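Local coordinates for demethyldecarbamoylnovobiocin O-methyltransferase (Streptomyces caeruleus, PDB 2WK1), which methylates the 4-hydroxyl of the noviose sugar in the penultimate step of novobiocin biosynthesis, using S-adenosyl-L-methionine as the methyl donor, at residues Thr49-Pro54 with Ala80-Met85; Val71-Arg76 with Ile86-Leu91; Asn104-Asp109 with Thr209-Arg214; Ala205-Leu210 with Tyr231-Val236. One frame throughout, in Å; residues are numbered along the deposited sequence.

Contact 1 of 4, residues Thr49-Pro54 with Ala80-Met85; sequences TVYEDP and ANAHTM. With SAH (S-adenosyl-L-homocysteine), chain B.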
# COMPACT_ATOMS: atom_id res chain seq x y z
N THR A 49 -1.22 -4.74 -6.50
CA THR A 49 -0.11 -4.79 -7.46
C THR A 49 1.23 -4.46 -6.77
O THR A 49 2.27 -5.02 -7.11
CB THR A 49 -0.32 -3.90 -8.69
OG1 THR A 49 -0.45 -2.55 -8.26
CG2 THR A 49 -1.54 -4.33 -9.49
N VAL A 50 1.22 -3.60 -5.76
CA VAL A 50 2.46 -3.11 -5.19
C VAL A 50 3.19 -4.22 -4.43
O VAL A 50 4.41 -4.21 -4.34
CB VAL A 50 2.20 -1.83 -4.35
CG1 VAL A 50 1.48 -2.15 -3.05
CG2 VAL A 50 3.52 -1.11 -4.07
N TYR A 51 2.43 -5.19 -3.92
CA TYR A 51 3.00 -6.32 -3.21
C TYR A 51 2.74 -7.66 -3.90
O TYR A 51 2.93 -8.71 -3.30
CB TYR A 51 2.57 -6.34 -1.72
CG TYR A 51 1.08 -6.43 -1.41
CD1 TYR A 51 0.29 -5.29 -1.38
CD2 TYR A 51 0.49 -7.65 -1.11
CE1 TYR A 51 -1.06 -5.37 -1.08
CE2 TYR A 51 -0.85 -7.73 -0.80
CZ TYR A 51 -1.63 -6.60 -0.80
OH TYR A 51 -2.95 -6.74 -0.46
N GLU A 52 2.31 -7.61 -5.17
CA GLU A 52 2.15 -8.79 -6.01
C GLU A 52 1.26 -9.83 -5.36
O GLU A 52 1.57 -11.02 -5.32
CB GLU A 52 3.53 -9.38 -6.38
CG GLU A 52 4.40 -8.35 -7.05
CD GLU A 52 5.79 -8.83 -7.37
OE1 GLU A 52 6.04 -10.04 -7.44
OE2 GLU A 52 6.63 -7.96 -7.58
N ASP A 53 0.11 -9.38 -4.85
CA ASP A 53 -0.79 -10.29 -4.18
C ASP A 53 -1.30 -11.35 -5.16
O ASP A 53 -1.88 -11.01 -6.20
CB ASP A 53 -1.97 -9.51 -3.59
CG ASP A 53 -2.81 -10.34 -2.64
OD1 ASP A 53 -2.22 -11.08 -1.80
OD2 ASP A 53 -4.06 -10.29 -2.73
N PRO A 54 -1.11 -12.64 -4.83
CA PRO A 54 -1.60 -13.66 -5.74
C PRO A 54 -3.11 -13.76 -5.78
O PRO A 54 -3.79 -13.23 -4.91
CB PRO A 54 -1.00 -14.95 -5.17
CG PRO A 54 -0.73 -14.67 -3.80
CD PRO A 54 -0.45 -13.21 -3.65
N ALA A 80 -6.11 -12.80 -3.35
CA ALA A 80 -6.09 -13.54 -2.10
C ALA A 80 -6.30 -12.69 -0.87
O ALA A 80 -7.01 -13.08 0.06
CB ALA A 80 -4.76 -14.30 -1.99
N ASN A 81 -5.71 -11.50 -0.87
CA ASN A 81 -5.73 -10.62 0.30
C ASN A 81 -6.10 -9.18 -0.01
O ASN A 81 -6.52 -8.47 0.90
CB ASN A 81 -4.37 -10.64 0.99
CG ASN A 81 -3.95 -12.02 1.36
OD1 ASN A 81 -4.46 -12.59 2.31
ND2 ASN A 81 -3.03 -12.59 0.59
N ALA A 82 -5.92 -8.72 -1.25
CA ALA A 82 -6.13 -7.32 -1.56
C ALA A 82 -7.60 -6.93 -1.41
O ALA A 82 -8.50 -7.76 -1.40
CB ALA A 82 -5.61 -7.00 -2.95
N HIS A 83 -7.83 -5.64 -1.33
CA HIS A 83 -9.09 -5.11 -0.84
C HIS A 83 -10.17 -4.90 -1.90
O HIS A 83 -11.31 -4.67 -1.54
CB HIS A 83 -8.85 -3.82 -0.06
CG HIS A 83 -7.99 -4.02 1.14
ND1 HIS A 83 -6.78 -3.38 1.34
CD2 HIS A 83 -8.16 -4.84 2.20
CE1 HIS A 83 -6.25 -3.81 2.47
NE2 HIS A 83 -7.08 -4.67 3.03
N THR A 84 -9.79 -5.01 -3.18
CA THR A 84 -10.76 -4.95 -4.26
C THR A 84 -10.40 -5.97 -5.32
O THR A 84 -9.22 -6.28 -5.52
CB THR A 84 -10.83 -3.55 -4.91
OG1 THR A 84 -11.84 -3.51 -5.92
CG2 THR A 84 -9.51 -3.14 -5.53
N MET A 85 -11.44 -6.46 -6.00
CA MET A 85 -11.27 -7.34 -7.16
C MET A 85 -11.40 -6.62 -8.49
O MET A 85 -11.27 -7.26 -9.54
CB MET A 85 -12.24 -8.54 -7.12
CG MET A 85 -13.68 -8.12 -7.22
SD MET A 85 -14.85 -9.48 -7.33
CE MET A 85 -14.86 -10.05 -5.64
N SAH B . -16.97 -3.80 -5.65
CA SAH B . -16.25 -4.94 -4.99
CB SAH B . -16.75 -6.27 -5.55
CG SAH B . -18.20 -6.56 -5.23
SD SAH B . -18.53 -8.33 -5.17
C SAH B . -14.76 -4.74 -5.08
O SAH B . -13.99 -5.70 -4.98
OXT SAH B . -14.32 -3.60 -5.16
C5' SAH B . -20.33 -8.36 -5.14
C4' SAH B . -20.90 -7.82 -3.81
O4' SAH B . -22.32 -7.56 -4.00
C3' SAH B . -20.76 -8.76 -2.61
O3' SAH B . -20.09 -8.13 -1.51
C2' SAH B . -22.22 -9.13 -2.28
O2' SAH B . -22.49 -9.36 -0.90
C1' SAH B . -23.01 -7.92 -2.79
N9 SAH B . -24.40 -8.14 -3.21
C8 SAH B . -24.78 -8.65 -4.41
N7 SAH B . -26.13 -8.60 -4.53
C5 SAH B . -26.60 -8.03 -3.40
C6 SAH B . -27.90 -7.64 -2.91
N6 SAH B . -28.98 -7.88 -3.64
N1 SAH B . -27.98 -7.04 -1.72
C2 SAH B . -26.89 -6.76 -0.99
N3 SAH B . -25.64 -7.08 -1.36
C4 SAH B . -25.48 -7.69 -2.55
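D53 swings its CG away from its own backbone N (chi1 -168°), which brings the carboxylate against the backbone of A80-A82; Y51 places its ring between its own N and carbonyl carbon and runs the hydroxyl up to the backbone of A82. The D53 carboxylate takes three hydrogen bonds. D53 OD2 receives N81 N at 2.8 Å on its syn lone pair, while A82 N, also 2.8 Å from D53 OD2, comes from above the carboxylate plane. D53 OD1 uses its syn lone pair for N81 ND2 at 2.9 Å, a nearly straight bond (169°) lying in the amide plane, although carboxylate and amide are turned 49° apart. One residue on, A80 N gives 2.8 Å to P54 O, in the carbonyl plane. Beside these bonds Y51 OH rests 3.4 Å from A82 CA in van der Waals contact. The ring of Y51 also stacks on Y51 of the second subunit, so this loop lies at the dimer interface, and R117 binds the carbonyls of A80 and A82. Further along, T84 OG1 reaches OXT of S-adenosyl-L-homocysteine at 2.6 Å, and M85 N meets its O at 2.8 Å. The D53 carboxylate thus grips two successive backbone N-H groups just before T84 and M85, which hold the amino-acid carboxylate in the S-adenosylmethionine site.

Contact 2 of 4, residues Val71-Arg76 with Ile86-Leu91; sequences VRNEGR and IGIKRL. With SO4 (sulfate ion), chain D.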
# COMPACT_ATOMS: atom_id res chain seq x y z
N VAL A 71 -3.41 -9.58 -15.56
CA VAL A 71 -4.71 -10.03 -15.07
C VAL A 71 -5.22 -9.04 -14.02
O VAL A 71 -6.39 -8.61 -14.06
CB VAL A 71 -4.65 -11.46 -14.51
CG1 VAL A 71 -5.94 -11.85 -13.81
CG2 VAL A 71 -4.28 -12.47 -15.63
N ARG A 72 -4.35 -8.63 -13.10
CA ARG A 72 -4.76 -7.70 -12.04
C ARG A 72 -5.06 -6.31 -12.61
O ARG A 72 -5.96 -5.62 -12.14
CB ARG A 72 -3.68 -7.61 -10.97
CG ARG A 72 -4.13 -6.87 -9.72
CD ARG A 72 -5.32 -7.52 -9.01
NE ARG A 72 -5.14 -8.95 -8.78
CZ ARG A 72 -4.29 -9.50 -7.93
NH1 ARG A 72 -3.53 -8.74 -7.13
NH2 ARG A 72 -4.21 -10.82 -7.83
N ASN A 73 -4.35 -5.93 -13.66
CA ASN A 73 -4.57 -4.64 -14.29
C ASN A 73 -5.98 -4.47 -14.81
O ASN A 73 -6.51 -3.35 -14.83
CB ASN A 73 -3.53 -4.35 -15.38
CG ASN A 73 -2.63 -3.33 -14.89
OD1 ASN A 73 -1.87 -3.60 -13.97
ND2 ASN A 73 -2.91 -2.08 -15.27
N GLU A 74 -6.59 -5.57 -15.26
CA GLU A 74 -7.93 -5.56 -15.82
C GLU A 74 -8.98 -6.14 -14.88
O GLU A 74 -10.12 -6.26 -15.23
CB GLU A 74 -7.94 -6.25 -17.19
CG GLU A 74 -7.17 -5.45 -18.23
CD GLU A 74 -7.13 -6.08 -19.58
OE1 GLU A 74 -7.08 -7.32 -19.67
OE2 GLU A 74 -7.12 -5.30 -20.57
N GLY A 75 -8.59 -6.46 -13.65
CA GLY A 75 -9.55 -6.94 -12.66
C GLY A 75 -10.15 -8.28 -13.00
O GLY A 75 -11.35 -8.50 -12.80
N ARG A 76 -9.30 -9.19 -13.47
CA ARG A 76 -9.78 -10.49 -13.96
C ARG A 76 -9.48 -11.66 -13.06
O ARG A 76 -9.52 -12.82 -13.46
CB ARG A 76 -9.28 -10.71 -15.39
CG ARG A 76 -10.19 -9.98 -16.38
CD ARG A 76 -11.53 -10.76 -16.44
NE ARG A 76 -12.49 -10.23 -17.39
CZ ARG A 76 -12.61 -10.62 -18.65
NH1 ARG A 76 -11.81 -11.57 -19.16
NH2 ARG A 76 -13.55 -10.09 -19.39
N ILE A 86 -11.67 -5.31 -8.49
CA ILE A 86 -12.07 -4.66 -9.74
C ILE A 86 -10.90 -4.33 -10.65
O ILE A 86 -11.11 -4.04 -11.82
CB ILE A 86 -12.95 -3.42 -9.51
CG1 ILE A 86 -12.15 -2.23 -8.94
CG2 ILE A 86 -14.12 -3.77 -8.60
CD1 ILE A 86 -13.00 -0.96 -8.76
N GLY A 87 -9.68 -4.37 -10.13
CA GLY A 87 -8.51 -4.13 -10.95
C GLY A 87 -8.12 -2.68 -11.11
O GLY A 87 -8.89 -1.77 -10.78
N ILE A 88 -6.96 -2.47 -11.70
CA ILE A 88 -6.41 -1.13 -11.84
C ILE A 88 -7.26 -0.23 -12.75
O ILE A 88 -7.50 0.94 -12.42
CB ILE A 88 -4.95 -1.17 -12.35
CG1 ILE A 88 -4.03 -1.88 -11.34
CG2 ILE A 88 -4.43 0.23 -12.69
CD1 ILE A 88 -3.81 -1.20 -10.01
N LYS A 89 -7.69 -0.73 -13.91
CA LYS A 89 -8.43 0.12 -14.83
C LYS A 89 -9.77 0.59 -14.23
O LYS A 89 -10.15 1.74 -14.38
CB LYS A 89 -8.64 -0.56 -16.17
CG LYS A 89 -7.33 -0.70 -16.97
CD LYS A 89 -7.54 -1.33 -18.33
CE LYS A 89 -6.25 -1.51 -19.12
NZ LYS A 89 -6.60 -1.95 -20.52
N ARG A 90 -10.49 -0.31 -13.55
CA ARG A 90 -11.73 0.10 -12.93
C ARG A 90 -11.50 1.02 -11.71
O ARG A 90 -12.31 1.90 -11.45
CB ARG A 90 -12.66 -1.08 -12.62
CG ARG A 90 -13.57 -1.43 -13.79
CD ARG A 90 -14.34 -2.74 -13.62
NE ARG A 90 -13.53 -3.87 -14.00
CZ ARG A 90 -13.56 -5.09 -13.45
NH1 ARG A 90 -14.34 -5.37 -12.43
NH2 ARG A 90 -12.76 -6.02 -13.91
N LEU A 91 -10.40 0.83 -10.98
CA LEU A 91 -10.05 1.81 -9.92
C LEU A 91 -9.73 3.18 -10.51
O LEU A 91 -10.16 4.20 -9.99
CB LEU A 91 -8.88 1.30 -9.07
CG LEU A 91 -9.17 0.15 -8.10
CD1 LEU A 91 -7.86 -0.50 -7.65
CD2 LEU A 91 -10.01 0.58 -6.90
S SO4 D . -12.99 -11.83 -22.47
O1 SO4 D . -13.82 -11.93 -23.67
O2 SO4 D . -13.08 -10.44 -22.05
O3 SO4 D . -11.62 -12.19 -22.85
O4 SO4 D . -13.48 -12.73 -21.43
O HOH W 1 -8.85 -3.51 -20.80
O HOH W 2 -13.91 -7.81 -10.88
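Backbone bonds bring N73 and K89 together: K89 N donates to N73 O at 3.0 Å, approaching nearly along the carbonyl, while I88 N makes a weak bond of 3.3 Å to R72 O. The start of helix 87-103 is thereby set against the end of helix 69-73. That end is a Schellman motif, with R76 N bonded to V71 O, G75 N to R72 O, and G75 at positive phi as the C-prime residue. G75 CA lies 3.4 Å from G87 CA and makes a C-H...O contact with I86 O. Arginine bonds follow: R90 bends at chi3 (-83°), and R90 NH2 is shared between E74 O at 3.0 Å and G75 O at 3.1 Å, both at the guanidinium edge but 19° out of its plane, while I86 O sits over one face. R90 NE and NH1 form salt bridges with D272 and D243, the latter a predicted magnesium ligand. E74 and K89 lie side by side, E74 OE2 and K89 NZ forming a weak salt bridge of 3.4 Å that a water also spans. R76 NH2 bonds O2 of a sulfate, probably from the crystallisation medium, 2.7 Å away, and R76 NE pairs with D274.

Contact 3 of 4, residues Asn104-Asp109 with Thr209-Arg214; sequences NNVPGD and TLAVLR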
# COMPACT_ATOMS: atom_id res chain seq x y z
N ASN A 104 -15.88 19.78 -11.12
CA ASN A 104 -17.03 20.47 -11.71
C ASN A 104 -18.13 20.80 -10.71
O ASN A 104 -19.19 21.28 -11.08
CB ASN A 104 -17.59 19.64 -12.86
CG ASN A 104 -16.73 19.72 -14.10
OD1 ASN A 104 -16.59 20.80 -14.70
ND2 ASN A 104 -16.20 18.60 -14.53
N ASN A 105 -17.87 20.54 -9.44
CA ASN A 105 -18.82 20.80 -8.37
C ASN A 105 -20.21 20.24 -8.65
O ASN A 105 -21.23 20.85 -8.38
CB ASN A 105 -18.87 22.31 -8.12
CG ASN A 105 -17.55 22.83 -7.62
OD1 ASN A 105 -17.07 22.40 -6.57
ND2 ASN A 105 -16.93 23.70 -8.39
N VAL A 106 -20.23 19.00 -9.15
CA VAL A 106 -21.50 18.30 -9.30
C VAL A 106 -21.95 17.85 -7.91
O VAL A 106 -21.19 17.16 -7.22
CB VAL A 106 -21.34 17.07 -10.21
CG1 VAL A 106 -22.63 16.22 -10.25
CG2 VAL A 106 -20.86 17.46 -11.61
N PRO A 107 -23.15 18.23 -7.46
CA PRO A 107 -23.53 17.88 -6.09
C PRO A 107 -23.77 16.39 -5.90
O PRO A 107 -24.25 15.70 -6.82
CB PRO A 107 -24.84 18.62 -5.86
CG PRO A 107 -25.25 19.15 -7.13
CD PRO A 107 -24.16 19.08 -8.12
N GLY A 108 -23.51 15.92 -4.69
CA GLY A 108 -23.94 14.60 -4.29
C GLY A 108 -22.92 13.76 -3.56
O GLY A 108 -21.71 14.03 -3.59
N ASP A 109 -23.45 12.72 -2.93
CA ASP A 109 -22.64 11.72 -2.27
C ASP A 109 -22.14 10.68 -3.27
O ASP A 109 -22.45 10.72 -4.48
CB ASP A 109 -23.44 11.09 -1.15
CG ASP A 109 -23.65 12.03 0.04
OD1 ASP A 109 -22.88 13.02 0.20
OD2 ASP A 109 -24.60 11.74 0.81
N THR A 209 -28.89 13.09 -2.77
CA THR A 209 -28.42 13.14 -4.13
C THR A 209 -27.09 12.46 -4.21
O THR A 209 -26.33 12.37 -3.24
CB THR A 209 -27.94 15.07 -4.79
OG1 THR A 209 -27.14 15.28 -3.83
CG2 THR A 209 -29.06 15.72 -3.54
N LEU A 210 -26.82 11.97 -5.42
CA LEU A 210 -25.61 11.20 -5.71
C LEU A 210 -24.86 11.84 -6.87
O LEU A 210 -25.45 12.19 -7.90
CB LEU A 210 -25.97 9.77 -6.11
CG LEU A 210 -26.48 8.87 -4.99
CD1 LEU A 210 -27.02 7.57 -5.56
CD2 LEU A 210 -25.39 8.67 -3.94
N ALA A 211 -23.55 11.97 -6.71
CA ALA A 211 -22.67 12.37 -7.79
C ALA A 211 -22.06 11.17 -8.52
O ALA A 211 -21.80 11.26 -9.73
CB ALA A 211 -21.60 13.32 -7.27
N VAL A 212 -21.82 10.06 -7.82
CA VAL A 212 -21.33 8.83 -8.45
C VAL A 212 -22.10 7.66 -7.85
O VAL A 212 -22.13 7.51 -6.63
CB VAL A 212 -19.81 8.61 -8.28
CG1 VAL A 212 -19.39 7.29 -8.95
CG2 VAL A 212 -18.99 9.79 -8.85
N LEU A 213 -22.68 6.85 -8.72
CA LEU A 213 -23.35 5.59 -8.36
C LEU A 213 -22.57 4.47 -9.00
O LEU A 213 -22.58 4.36 -10.20
CB LEU A 213 -24.77 5.62 -8.90
CG LEU A 213 -25.60 4.34 -8.90
CD1 LEU A 213 -25.61 3.71 -7.50
CD2 LEU A 213 -27.01 4.61 -9.46
N ARG A 214 -21.86 3.67 -8.20
CA ARG A 214 -21.09 2.52 -8.72
C ARG A 214 -21.85 1.25 -8.36
O ARG A 214 -22.16 1.02 -7.20
CB ARG A 214 -19.67 2.48 -8.20
CG ARG A 214 -18.87 1.36 -8.86
CD ARG A 214 -17.38 1.35 -8.47
NE ARG A 214 -16.64 0.69 -9.52
CZ ARG A 214 -16.65 -0.63 -9.74
NH1 ARG A 214 -17.15 -1.44 -8.83
NH2 ARG A 214 -16.13 -1.11 -10.84
O HOH W 3 -27.15 12.83 0.23
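D109 and L210 form a parallel beta bridge at the foot of the central sheet, where strand 109-113 begins beside strand 210-215; the strand order 3-2-1-4-5-7-6 is that of the Rossmann-like class I methyltransferases. The innermost contacts are backbone bonds. D109 N donates to T209 O at 2.9 Å, almost straight (169°) although the donor is tilted from the carbonyl plane. D109 O takes A211 N at 2.8 Å within its carbonyl plane and V212 N only weakly at 3.5 Å, so two successive N-H groups converge on one oxygen where the chain turns at A211. L210 CA adds a C-H...O contact to the same D109 O. Glycine lets the approach be this close: G108, at phi 135°, lies with its CA 3.6 Å from A211 N. The side chains form a thinner second layer. A211 CB meets P107 O at 3.6 Å, V106 CG1 lies against A211 CB, and L210 sends CD2 over the peptide of D109. With CG beside its own N (chi1 -71°), D109 leads its carboxylate clear of strand 210-215, to T137 N through OD1 and to W139 NE1 through OD2. Further out, R136 NH1 holds the carbonyls of V106 and G108, and V101 of helix 87-103 packs on V106 and A211. A water completes the outer edge, donating to D109 OD2 at 2.8 Å and reaching T209 N only weakly.

Contact 4 of 4, residues Ala205-Leu210 with Tyr231-Val236; sequences APIDTL and YPKVSV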
# COMPACT_ATOMS: atom_id res chain seq x y z
N ALA A 205 -32.95 4.33 1.88
CA ALA A 205 -31.63 4.87 2.17
C ALA A 205 -31.73 6.39 2.27
O ALA A 205 -32.30 7.02 1.40
CB ALA A 205 -30.64 4.49 1.06
N PRO A 206 -31.15 6.99 3.33
CA PRO A 206 -31.30 8.43 3.52
C PRO A 206 -30.26 9.23 2.76
O PRO A 206 -29.51 10.03 3.31
CB PRO A 206 -31.14 8.60 5.03
CG PRO A 206 -30.27 7.52 5.42
CD PRO A 206 -30.43 6.38 4.46
N ILE A 207 -30.25 8.99 1.45
CA ILE A 207 -29.38 9.67 0.52
C ILE A 207 -30.26 10.63 -0.25
O ILE A 207 -31.29 10.26 -0.78
CB ILE A 207 -28.72 8.69 -0.44
CG1 ILE A 207 -27.93 7.59 0.30
CG2 ILE A 207 -27.83 9.45 -1.43
CD1 ILE A 207 -27.48 6.45 -0.57
N ASP A 208 -29.84 11.88 -0.31
CA ASP A 208 -30.55 12.92 -1.01
C ASP A 208 -30.17 12.93 -2.50
O ASP A 208 -31.00 12.81 -3.40
CB ASP A 208 -30.18 14.24 -0.32
CG ASP A 208 -30.83 15.44 -0.94
OD1 ASP A 208 -31.77 15.28 -1.74
OD2 ASP A 208 -30.39 16.56 -0.59
N THR A 209 -28.89 13.09 -2.77
CA THR A 209 -28.42 13.14 -4.13
C THR A 209 -27.09 12.46 -4.21
O THR A 209 -26.33 12.37 -3.24
CB THR A 209 -27.94 15.07 -4.79
OG1 THR A 209 -27.14 15.28 -3.83
CG2 THR A 209 -29.06 15.72 -3.54
N LEU A 210 -26.82 11.97 -5.42
CA LEU A 210 -25.61 11.20 -5.71
C LEU A 210 -24.86 11.84 -6.87
O LEU A 210 -25.45 12.19 -7.90
CB LEU A 210 -25.97 9.77 -6.11
CG LEU A 210 -26.48 8.87 -4.99
CD1 LEU A 210 -27.02 7.57 -5.56
CD2 LEU A 210 -25.39 8.67 -3.94
N TYR A 231 -30.93 5.56 -9.19
CA TYR A 231 -30.70 6.41 -10.35
C TYR A 231 -31.43 7.77 -10.28
O TYR A 231 -30.85 8.80 -10.63
CB TYR A 231 -31.02 5.71 -11.66
CG TYR A 231 -30.67 6.59 -12.83
CD1 TYR A 231 -29.34 6.81 -13.14
CD2 TYR A 231 -31.64 7.27 -13.56
CE1 TYR A 231 -28.95 7.62 -14.17
CE2 TYR A 231 -31.24 8.09 -14.65
CZ TYR A 231 -29.88 8.24 -14.91
OH TYR A 231 -29.34 8.99 -15.97
N PRO A 232 -32.66 7.79 -9.74
CA PRO A 232 -33.32 9.10 -9.65
C PRO A 232 -32.60 10.13 -8.78
O PRO A 232 -32.91 11.32 -8.87
CB PRO A 232 -34.69 8.75 -9.06
CG PRO A 232 -34.95 7.37 -9.48
CD PRO A 232 -33.59 6.70 -9.42
N LYS A 233 -31.67 9.68 -7.93
CA LYS A 233 -30.88 10.57 -7.08
C LYS A 233 -29.64 11.14 -7.76
O LYS A 233 -29.02 12.06 -7.23
CB LYS A 233 -30.42 9.81 -5.84
CG LYS A 233 -31.55 9.27 -5.02
CD LYS A 233 -31.04 8.61 -3.75
CE LYS A 233 -32.11 7.82 -3.01
NZ LYS A 233 -33.19 8.72 -2.52
N VAL A 234 -29.28 10.61 -8.93
CA VAL A 234 -28.03 11.00 -9.59
C VAL A 234 -28.18 12.38 -10.23
O VAL A 234 -29.08 12.63 -11.06
CB VAL A 234 -27.57 9.95 -10.63
CG1 VAL A 234 -26.33 10.42 -11.38
CG2 VAL A 234 -27.26 8.64 -9.92
N SER A 235 -27.29 13.29 -9.83
CA SER A 235 -27.29 14.64 -10.35
C SER A 235 -26.92 14.69 -11.83
O SER A 235 -26.17 13.88 -12.34
CB SER A 235 -26.24 15.46 -9.60
OG SER A 235 -26.57 15.52 -8.24
N VAL A 236 -27.38 15.74 -12.51
CA VAL A 236 -26.90 16.02 -13.85
C VAL A 236 -25.41 16.34 -13.73
O VAL A 236 -24.99 17.16 -12.89
CB VAL A 236 -27.67 17.19 -14.46
CG1 VAL A 236 -27.03 17.63 -15.79
CG2 VAL A 236 -29.12 16.79 -14.65
O HOH W 4 -34.34 7.12 -0.41
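K233 and L210 meet in the tight part of the contact, where the backbones of the two segments are bonded in both directions. L210 N donates to K233 O at 2.9 Å from well above the carbonyl plane, whereas S235 N reaches L210 O at 2.9 Å nearly along the C=O, with an angle of 168° at the hydrogen. C-H...O contacts fill in beside them, V234 CA to L210 O and T209 CA to K233 O, each 3.3 Å. On the buried side L210 CB touches V234 CG2, and L210 CD1 rests on K233 CB, the two side chains crossing at a slant. This short parallel bridge between L210 and V234 lies at the base of a beta-alpha-beta unit: the chain leaves along strand 210-215, returns through helix 220-230, and passes residues 231-236 before entering strand 238-242. S235 OG bonds P107 O in the loop leading into strand 109-113. Toward the rim, K233 alone spans from its own segment to I207 and A205. The K233 chain, extended as far as CE, crosses I207 at about a right angle, K233 CD lying 4.0 Å from I207 CB, then bends at its last torsion (-64°) to bring K233 NZ 3.0 Å from I207 O. D208 faces solvent on this outer side, and a water 2.9 Å from K233 NZ bridges to A205 O.

In the fold
After helix 35-47 the chain enters residues 49-54, passes helix 69-73 and returns as 80-85 to close contact 1; contact 2 opens on that helix and closes on helix 87-103, so the two cross, joined by R72 NH2 on D53 O. Helix 87-103 then leads to contact 3, which closes a loop of about a hundred residues by setting strand 109-113 beside strand 210-215. Contact 4 starts just before the second segment of contact 3, overlaps it at T209 and L210, and closes round helix 220-230. R214, packed on I86 and R90, ties contact 2 to contact 3, while contacts 1 and 4 lie far apart, about 32 Å between centres.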